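Local structure of transcriptional regulator (NtrC family) (Aquifex aeolicus, 3DZD) at residues 31-36 against 60-65; 194-199 against 239-244; 14-19 against 106-111. The protein probably activates sigma54-dependent transcription through an AAA+ ATPase under control of a receiver domain, captured here in the inactive state. All blocks are in the same frame, centred on the assembly; numbering follows the deposited sequence.

Contact 1: residues 31-36 against 60-65; sequences KTLREA and VNFIDF
Phe62 meets Leu33 and Ala36 where helices 33-42 and 62-69 of the CheY-like receiver domain come together, a worked case of one aromatic ring carrying the contact between two helices. Along 60-65 the chain first turns on itself: Ile63 N bonds to Val60 O and Asp64 N to Asn61 O. Phe62 points its CB toward the other segment, and with CG anti to the backbone N (chi1 -172°), its ring reaches across to Leu33. The closest pair is Leu33 CG and Phe62 CD1, 3.4 Å apart, and the two side chains run past each other in opposite directions. Leu33 CD1 sits 4.2 Å above one face of the Phe62 ring, displaced toward its rim. At the far end of the ring Phe62 CZ approaches Ala36 CB to 3.9 Å, obliquely. One turn later Phe65 CB lies over the opposite face of Phe62, so the ring is held between Leu33 and its own helix. Leu33 is itself placed at a capped helix start, where Thr32 OG1, at the N-cap, accepts from Glu35 N at 3.0 Å, while Asp56 takes the N-H groups of Leu33 and Arg34. Around this buried apolar patch, Phe62 also packs on Glu37 and Ile40 of helix 33-42 and on Leu50 of strand 47-51, while Ile63 touches the same Leu50 and Ala90 of helix 85-93.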
loop_
_atom_site.group_PDB
_atom_site.type_symbol
_atom_site.label_atom_id
_atom_site.label_comp_id
_atom_site.label_asym_id
_atom_site.label_seq_id
_atom_site.Cartn_x
_atom_site.Cartn_y
_atom_site.Cartn_z
ATOM N N LYS A 31 37.102 -10.422 -3.490
ATOM C CA LYS A 31 38.284 -10.147 -2.685
ATOM C C LYS A 31 38.951 -8.824 -3.059
ATOM O O LYS A 31 39.886 -8.380 -2.393
ATOM C CB LYS A 31 39.271 -11.309 -2.796
ATOM C CG LYS A 31 38.679 -12.645 -2.364
ATOM C CD LYS A 31 39.560 -13.814 -2.785
ATOM C CE LYS A 31 38.918 -15.158 -2.447
ATOM N NZ LYS A 31 39.768 -16.309 -2.882
ATOM N N THR A 32 38.460 -8.197 -4.121
ATOM C CA THR A 32 38.966 -6.905 -4.555
ATOM C C THR A 32 37.805 -6.065 -5.060
ATOM O O THR A 32 36.748 -6.601 -5.400
ATOM C CB THR A 32 39.985 -7.056 -5.693
ATOM O OG1 THR A 32 39.392 -7.806 -6.760
ATOM C CG2 THR A 32 41.231 -7.783 -5.208
ATOM N N LEU A 33 37.990 -4.751 -5.108
ATOM C CA LEU A 33 36.982 -3.889 -5.706
ATOM C C LEU A 33 36.780 -4.244 -7.173
ATOM O O LEU A 33 35.679 -4.111 -7.709
ATOM C CB LEU A 33 37.358 -2.417 -5.551
ATOM C CG LEU A 33 36.647 -1.704 -4.401
ATOM C CD1 LEU A 33 36.438 -2.652 -3.238
ATOM C CD2 LEU A 33 37.407 -0.463 -3.968
ATOM N N ARG A 34 37.845 -4.710 -7.815
ATOM C CA ARG A 34 37.770 -5.114 -9.211
ATOM C C ARG A 34 36.818 -6.290 -9.375
ATOM O O ARG A 34 35.861 -6.221 -10.141
ATOM C CB ARG A 34 39.152 -5.487 -9.740
ATOM C CG ARG A 34 39.167 -5.869 -11.207
ATOM C CD ARG A 34 40.591 -6.053 -11.691
ATOM N NE ARG A 34 40.661 -6.514 -13.074
ATOM C CZ ARG A 34 40.872 -5.720 -14.119
ATOM N NH1 ARG A 34 41.025 -4.414 -13.944
ATOM N NH2 ARG A 34 40.928 -6.233 -15.341
ATOM N N GLU A 35 37.094 -7.369 -8.651
ATOM C CA GLU A 35 36.264 -8.568 -8.695
ATOM C C GLU A 35 34.817 -8.247 -8.320
ATOM O O GLU A 35 33.876 -8.826 -8.861
ATOM C CB GLU A 35 36.833 -9.626 -7.750
ATOM C CG GLU A 35 36.251 -11.015 -7.922
ATOM C CD GLU A 35 36.706 -11.974 -6.831
ATOM O OE1 GLU A 35 37.741 -11.696 -6.184
ATOM O OE2 GLU A 35 36.030 -13.005 -6.617
ATOM N N ALA A 36 34.638 -7.314 -7.395
ATOM C CA ALA A 36 33.300 -6.962 -6.960
ATOM C C ALA A 36 32.518 -6.347 -8.112
ATOM O O ALA A 36 31.420 -6.802 -8.432
ATOM C CB ALA A 36 33.353 -6.014 -5.775
ATOM N N VAL A 60 34.824 3.066 0.927
ATOM C CA VAL A 60 33.717 4.000 1.122
ATOM C C VAL A 60 33.164 4.520 -0.209
ATOM O O VAL A 60 31.972 4.387 -0.496
ATOM C CB VAL A 60 34.154 5.206 1.976
ATOM C CG1 VAL A 60 32.985 6.153 2.198
ATOM C CG2 VAL A 60 34.737 4.738 3.301
ATOM N N ASN A 61 34.038 5.114 -1.018
ATOM C CA ASN A 61 33.639 5.675 -2.306
ATOM C C ASN A 61 33.023 4.637 -3.235
ATOM O O ASN A 61 32.187 4.966 -4.079
ATOM C CB ASN A 61 34.827 6.355 -2.990
ATOM C CG ASN A 61 35.321 7.568 -2.226
ATOM O OD1 ASN A 61 34.556 8.217 -1.508
ATOM N ND2 ASN A 61 36.605 7.882 -2.376
ATOM N N PHE A 62 33.440 3.385 -3.080
ATOM C CA PHE A 62 32.885 2.295 -3.877
ATOM C C PHE A 62 31.371 2.196 -3.721
ATOM O O PHE A 62 30.682 1.661 -4.585
ATOM C CB PHE A 62 33.527 0.963 -3.501
ATOM C CG PHE A 62 33.134 -0.163 -4.404
ATOM C CD1 PHE A 62 33.746 -0.322 -5.636
ATOM C CD2 PHE A 62 32.145 -1.056 -4.031
ATOM C CE1 PHE A 62 33.384 -1.355 -6.478
ATOM C CE2 PHE A 62 31.778 -2.092 -4.873
ATOM C CZ PHE A 62 32.402 -2.242 -6.098
ATOM N N ILE A 63 30.855 2.706 -2.610
ATOM C CA ILE A 63 29.418 2.781 -2.430
ATOM C C ILE A 63 28.781 3.504 -3.614
ATOM O O ILE A 63 27.678 3.161 -4.034
ATOM C CB ILE A 63 29.051 3.486 -1.114
ATOM C CG1 ILE A 63 29.297 2.549 0.067
ATOM C CG2 ILE A 63 27.602 3.932 -1.131
ATOM C CD1 ILE A 63 29.109 3.207 1.401
ATOM N N ASP A 64 29.482 4.491 -4.167
ATOM C CA ASP A 64 28.964 5.217 -5.326
ATOM C C ASP A 64 28.848 4.299 -6.542
ATOM O O ASP A 64 27.895 4.396 -7.316
ATOM C CB ASP A 64 29.824 6.442 -5.650
ATOM C CG ASP A 64 29.715 7.531 -4.592
ATOM O OD1 ASP A 64 28.580 7.876 -4.194
ATOM O OD2 ASP A 64 30.772 8.047 -4.166
ATOM N N PHE A 65 29.810 3.400 -6.704
ATOM C CA PHE A 65 29.718 2.410 -7.765
ATOM C C PHE A 65 28.434 1.603 -7.632
ATOM O O PHE A 65 27.735 1.363 -8.614
ATOM C CB PHE A 65 30.907 1.459 -7.731
ATOM C CG PHE A 65 30.838 0.384 -8.772
ATOM C CD1 PHE A 65 31.548 0.502 -9.954
ATOM C CD2 PHE A 65 30.040 -0.731 -8.584
ATOM C CE1 PHE A 65 31.477 -0.477 -10.921
ATOM C CE2 PHE A 65 29.969 -1.719 -9.546
ATOM C CZ PHE A 65 30.690 -1.591 -10.715
#

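Contact 2: residues 194-199 against 239-244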
loop_
_atom_site.group_PDB
_atom_site.type_symbol
_atom_site.label_atom_id
_atom_site.label_comp_id
_atom_site.label_asym_id
_atom_site.label_seq_id
_atom_site.Cartn_x
_atom_site.Cartn_y
_atom_site.Cartn_z
ATOM N N LEU A 194 -20.775 3.810 14.305
ATOM C CA LEU A 194 -19.550 3.093 13.970
ATOM C C LEU A 194 -18.444 4.081 13.607
ATOM O O LEU A 194 -17.262 3.736 13.588
ATOM C CB LEU A 194 -19.787 2.123 12.814
ATOM C CG LEU A 194 -19.719 0.632 13.155
ATOM C CD1 LEU A 194 -20.782 0.228 14.181
ATOM C CD2 LEU A 194 -19.825 -0.217 11.888
ATOM N N ALA A 195 -18.847 5.311 13.315
ATOM C CA ALA A 195 -17.908 6.370 12.975
ATOM C C ALA A 195 -16.894 6.585 14.093
ATOM O O ALA A 195 -15.691 6.520 13.859
ATOM C CB ALA A 195 -18.651 7.660 12.671
ATOM N N GLU A 196 -17.382 6.832 15.306
ATOM C CA GLU A 196 -16.501 7.062 16.450
ATOM C C GLU A 196 -15.487 5.932 16.633
ATOM O O GLU A 196 -14.414 6.135 17.198
ATOM C CB GLU A 196 -17.314 7.248 17.732
ATOM C CG GLU A 196 -16.467 7.398 18.986
ATOM C CD GLU A 196 -17.285 7.788 20.202
ATOM O OE1 GLU A 196 -18.515 7.953 20.063
ATOM O OE2 GLU A 196 -16.700 7.926 21.297
ATOM N N SER A 197 -15.834 4.747 16.150
ATOM C CA SER A 197 -14.955 3.590 16.251
ATOM C C SER A 197 -13.948 3.556 15.109
ATOM O O SER A 197 -12.791 3.179 15.296
ATOM C CB SER A 197 -15.780 2.304 16.242
ATOM O OG SER A 197 -14.983 1.195 15.864
ATOM N N GLU A 198 -14.401 3.933 13.923
ATOM C CA GLU A 198 -13.535 3.987 12.753
ATOM C C GLU A 198 -12.402 4.975 12.971
ATOM O O GLU A 198 -11.278 4.758 12.524
ATOM C CB GLU A 198 -14.342 4.400 11.522
ATOM C CG GLU A 198 -15.195 3.297 10.967
ATOM C CD GLU A 198 -14.363 2.221 10.319
ATOM O OE1 GLU A 198 -13.769 2.498 9.254
ATOM O OE2 GLU A 198 -14.301 1.099 10.874
ATOM N N LEU A 199 -12.712 6.065 13.661
ATOM C CA LEU A 199 -11.750 7.132 13.886
ATOM C C LEU A 199 -10.783 6.799 15.014
ATOM O O LEU A 199 -9.567 6.935 14.864
ATOM C CB LEU A 199 -12.474 8.440 14.230
ATOM C CG LEU A 199 -12.914 9.371 13.104
ATOM C CD1 LEU A 199 -13.534 10.643 13.681
ATOM C CD2 LEU A 199 -11.738 9.717 12.210
ATOM N N GLN A 239 -18.295 14.995 16.505
ATOM C CA GLN A 239 -17.839 16.353 16.216
ATOM C C GLN A 239 -17.073 16.917 17.391
ATOM O O GLN A 239 -16.016 17.523 17.224
ATOM C CB GLN A 239 -19.017 17.279 15.892
ATOM C CG GLN A 239 -19.722 16.939 14.587
ATOM C CD GLN A 239 -20.905 17.842 14.296
ATOM O OE1 GLN A 239 -20.958 18.982 14.745
ATOM N NE2 GLN A 239 -21.861 17.330 13.529
ATOM N N ALA A 240 -17.617 16.728 18.583
ATOM C CA ALA A 240 -17.009 17.269 19.789
ATOM C C ALA A 240 -15.674 16.586 20.065
ATOM O O ALA A 240 -14.672 17.243 20.344
ATOM C CB ALA A 240 -17.948 17.099 20.963
ATOM N N LYS A 241 -15.671 15.262 19.980
ATOM C CA LYS A 241 -14.459 14.476 20.169
ATOM C C LYS A 241 -13.374 14.833 19.154
ATOM O O LYS A 241 -12.218 15.028 19.515
ATOM C CB LYS A 241 -14.788 12.984 20.092
ATOM C CG LYS A 241 -15.641 12.494 21.258
ATOM C CD LYS A 241 -15.956 11.011 21.128
ATOM C CE LYS A 241 -14.683 10.185 21.015
ATOM N NZ LYS A 241 -13.738 10.488 22.129
ATOM N N LEU A 242 -13.760 14.904 17.883
ATOM C CA LEU A 242 -12.853 15.281 16.810
ATOM C C LEU A 242 -12.244 16.649 17.103
ATOM O O LEU A 242 -11.049 16.866 16.911
ATOM C CB LEU A 242 -13.610 15.310 15.480
ATOM C CG LEU A 242 -12.845 15.678 14.206
ATOM C CD1 LEU A 242 -11.690 14.716 13.970
ATOM C CD2 LEU A 242 -13.781 15.694 12.986
ATOM N N LEU A 243 -13.077 17.569 17.580
ATOM C CA LEU A 243 -12.620 18.903 17.923
ATOM C C LEU A 243 -11.486 18.826 18.949
ATOM O O LEU A 243 -10.425 19.433 18.774
ATOM C CB LEU A 243 -13.775 19.735 18.481
ATOM C CG LEU A 243 -13.360 21.133 18.932
ATOM C CD1 LEU A 243 -12.867 21.960 17.744
ATOM C CD2 LEU A 243 -14.500 21.827 19.642
ATOM N N ARG A 244 -11.718 18.069 20.015
ATOM C CA ARG A 244 -10.745 17.935 21.088
ATOM C C ARG A 244 -9.413 17.371 20.591
ATOM O O ARG A 244 -8.352 17.688 21.138
ATOM C CB ARG A 244 -11.312 17.075 22.220
ATOM C CG ARG A 244 -10.382 16.952 23.407
ATOM C CD ARG A 244 -11.158 16.656 24.680
ATOM N NE ARG A 244 -10.287 16.567 25.850
ATOM C CZ ARG A 244 -9.605 17.593 26.354
ATOM N NH1 ARG A 244 -9.676 18.791 25.780
ATOM N NH2 ARG A 244 -8.841 17.417 27.426
#
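Helix 195-200 and helix 236-248 approach with Glu196 and Lys241 paired at 8.5 Å between CA atoms and Leu199 and Leu242 at 8.7 Å. Both belong to the P-loop AAA+ fold of the sigma-54 interaction domain; the first leads into the GAFTGA loop characteristic of this family, and Ser197 touches Phe207 of that loop. The contact illustrates how a carboxylate can lie against the methylenes of a lysine without a salt bridge. Glu196 reaches out extended, its CG anti to the backbone N (chi1 176°), and meets Lys241 at about a right angle. Its OE2 lies 3.0 Å from Lys241 CE, against the aliphatic part of a chain that kinks at its last two torsions. The opposite charges probably still attract; Glu196 OE1 has its salt bridge with Arg237, and Lys241 also makes a cation-pi contact with Phe200. With an alanine here in place of the glutamate, Arg237 would probably lose its carboxylate partner and a gap would open beside the Lys241 methylenes. Deeper in, Leu199, which also rests on Leu185 of strand 182-186, extends its CD1 to within 4.5 Å of Leu242 CD1. At the outer end, Lys241 NZ stops 4.0 Å from Glu196 OE2, beyond salt-bridge range.

Contact 3: residues 14-19 against 106-111; sequences SSLSAI and ERFLLT
Leu16 folds its CG beside the backbone N (chi1 -61°) while Phe108 swings its CG anti to the backbone N (chi1 174°), and these two choices bring a methyl group over a ring. Leu16 CD2 stands 3.8 Å from the centroid of the Phe108 ring, nearly on its normal, a CH-pi contact. The other methyl, Leu16 CD1, touches the rim at Phe108 CE1. Ile19, one turn on, comes from a different direction: its CG2 lies at the edge of the ring, near its plane, 3.7 Å from Phe108 CD2. The same Ile19 CG2 presses on Leu109 CD2 at 3.5 Å, so one methyl branch touches two neighbouring side chains of the other helix. The axes of 14-19 and 106-111 cross at -64°, 11.4 Å apart at their closest, a separation bridged here by apolar groups. Elsewhere on 106-111, Thr111 OG1 donates to Arg107 O and accepts from Arg107 NH2, while Arg107 NH1 forms a salt bridge with Glu97 of the second subunit. Leu16 touches Ile78 of strand 74-79 and Phe108 touches Leu99 of strand 97-100, both in the parallel sheet. Joining the first and last helices over one face of a parallel five-stranded sheet is typical of the CheY-like receiver fold.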
loop_
_atom_site.group_PDB
_atom_site.type_symbol
_atom_site.label_atom_id
_atom_site.label_comp_id
_atom_site.label_asym_id
_atom_site.label_seq_id
_atom_site.Cartn_x
_atom_site.Cartn_y
_atom_site.Cartn_z
ATOM N N SER A 14 35.271 -16.089 4.384
ATOM C CA SER A 14 34.966 -17.475 4.711
ATOM C C SER A 14 33.950 -17.575 5.843
ATOM O O SER A 14 32.900 -18.202 5.694
ATOM C CB SER A 14 36.237 -18.242 5.081
ATOM O OG SER A 14 36.964 -18.620 3.925
ATOM N N SER A 15 34.263 -16.970 6.979
ATOM C CA SER A 15 33.365 -17.034 8.125
ATOM C C SER A 15 31.962 -16.613 7.714
ATOM O O SER A 15 31.003 -17.366 7.893
ATOM C CB SER A 15 33.871 -16.147 9.258
ATOM O OG SER A 15 35.121 -16.602 9.735
ATOM N N LEU A 16 31.848 -15.415 7.145
ATOM C CA LEU A 16 30.546 -14.892 6.757
ATOM C C LEU A 16 29.841 -15.828 5.782
ATOM O O LEU A 16 28.629 -16.030 5.875
ATOM C CB LEU A 16 30.660 -13.486 6.167
ATOM C CG LEU A 16 31.233 -12.399 7.078
ATOM C CD1 LEU A 16 30.840 -11.042 6.541
ATOM C CD2 LEU A 16 30.744 -12.559 8.504
ATOM N N SER A 17 30.593 -16.406 4.854
ATOM C CA SER A 17 29.988 -17.327 3.898
ATOM C C SER A 17 29.451 -18.566 4.600
ATOM O O SER A 17 28.363 -19.044 4.278
ATOM C CB SER A 17 30.982 -17.733 2.817
ATOM O OG SER A 17 31.364 -16.611 2.053
ATOM N N ALA A 18 30.221 -19.082 5.557
ATOM C CA ALA A 18 29.808 -20.247 6.328
ATOM C C ALA A 18 28.544 -19.913 7.101
ATOM O O ALA A 18 27.633 -20.732 7.217
ATOM C CB ALA A 18 30.916 -20.683 7.279
ATOM N N ILE A 19 28.490 -18.689 7.613
ATOM C CA ILE A 19 27.367 -18.240 8.422
ATOM C C ILE A 19 26.131 -18.022 7.572
ATOM O O ILE A 19 25.058 -18.536 7.890
ATOM C CB ILE A 19 27.722 -16.955 9.192
ATOM C CG1 ILE A 19 28.794 -17.263 10.243
ATOM C CG2 ILE A 19 26.487 -16.361 9.837
ATOM C CD1 ILE A 19 29.644 -16.073 10.623
ATOM N N GLU A 106 25.715 -13.608 16.085
ATOM C CA GLU A 106 24.393 -13.096 16.397
ATOM C C GLU A 106 24.193 -11.673 15.859
ATOM O O GLU A 106 23.179 -11.379 15.239
ATOM C CB GLU A 106 24.178 -13.137 17.915
ATOM C CG GLU A 106 24.211 -14.545 18.532
ATOM C CD GLU A 106 25.613 -15.170 18.603
ATOM O OE1 GLU A 106 26.593 -14.446 18.892
ATOM O OE2 GLU A 106 25.727 -16.399 18.385
ATOM N N ARG A 107 25.166 -10.799 16.098
ATOM C CA ARG A 107 25.078 -9.405 15.681
ATOM C C ARG A 107 25.082 -9.315 14.169
ATOM O O ARG A 107 24.319 -8.553 13.581
ATOM C CB ARG A 107 26.254 -8.609 16.255
ATOM C CG ARG A 107 26.379 -7.190 15.732
ATOM C CD ARG A 107 25.190 -6.330 16.140
ATOM N NE ARG A 107 24.122 -6.340 15.142
ATOM C CZ ARG A 107 22.917 -5.793 15.311
ATOM N NH1 ARG A 107 22.596 -5.197 16.457
ATOM N NH2 ARG A 107 22.024 -5.858 14.332
ATOM N N PHE A 108 25.949 -10.101 13.539
ATOM C CA PHE A 108 25.982 -10.181 12.084
ATOM C C PHE A 108 24.631 -10.589 11.495
ATOM O O PHE A 108 24.062 -9.879 10.671
ATOM C CB PHE A 108 27.059 -11.163 11.620
ATOM C CG PHE A 108 27.052 -11.405 10.141
ATOM C CD1 PHE A 108 27.372 -10.384 9.259
ATOM C CD2 PHE A 108 26.712 -12.654 9.628
ATOM C CE1 PHE A 108 27.361 -10.599 7.888
ATOM C CE2 PHE A 108 26.699 -12.882 8.257
ATOM C CZ PHE A 108 27.022 -11.852 7.385
ATOM N N LEU A 109 24.125 -11.740 11.926
ATOM C CA LEU A 109 22.874 -12.282 11.398
ATOM C C LEU A 109 21.691 -11.349 11.603
ATOM O O LEU A 109 20.830 -11.239 10.733
ATOM C CB LEU A 109 22.579 -13.646 12.020
ATOM C CG LEU A 109 23.483 -14.756 11.490
ATOM C CD1 LEU A 109 23.145 -16.088 12.149
ATOM C CD2 LEU A 109 23.345 -14.842 9.986
ATOM N N LEU A 110 21.652 -10.676 12.751
ATOM C CA LEU A 110 20.579 -9.728 13.028
ATOM C C LEU A 110 20.617 -8.552 12.057
ATOM O O LEU A 110 19.575 -8.097 11.562
ATOM C CB LEU A 110 20.642 -9.226 14.472
ATOM C CG LEU A 110 19.558 -8.186 14.778
ATOM C CD1 LEU A 110 18.173 -8.776 14.530
ATOM C CD2 LEU A 110 19.678 -7.635 16.195
ATOM N N THR A 111 21.819 -8.054 11.787
ATOM C CA THR A 111 21.985 -6.958 10.836
ATOM C C THR A 111 21.589 -7.368 9.411
ATOM O O THR A 111 20.970 -6.593 8.693
ATOM C CB THR A 111 23.427 -6.432 10.841
ATOM O OG1 THR A 111 23.754 -5.994 12.160
ATOM C CG2 THR A 111 23.585 -5.276 9.888
#

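How the contacts relate
From the N terminus, contact 3 opens first, at 14-19 in helix 10-22, and closes only at 106-111, so its loop spans most of the receiver domain. Contact 1 opens and closes within that loop, joining helices 33-42 and 62-69. As expected for a CheY-like fold, the two pairs pack on opposite faces of the parallel sheet; the centres of contact 1 and contact 3 are about 20 Å apart, and the two do not touch. Contact 2 opens at 194-199 and closes its loop at 239-244, tying together helices of the AAA+ domain. Here the nested pair lies within the receiver domain and contact 2, in series, beyond it; none of the loops cross.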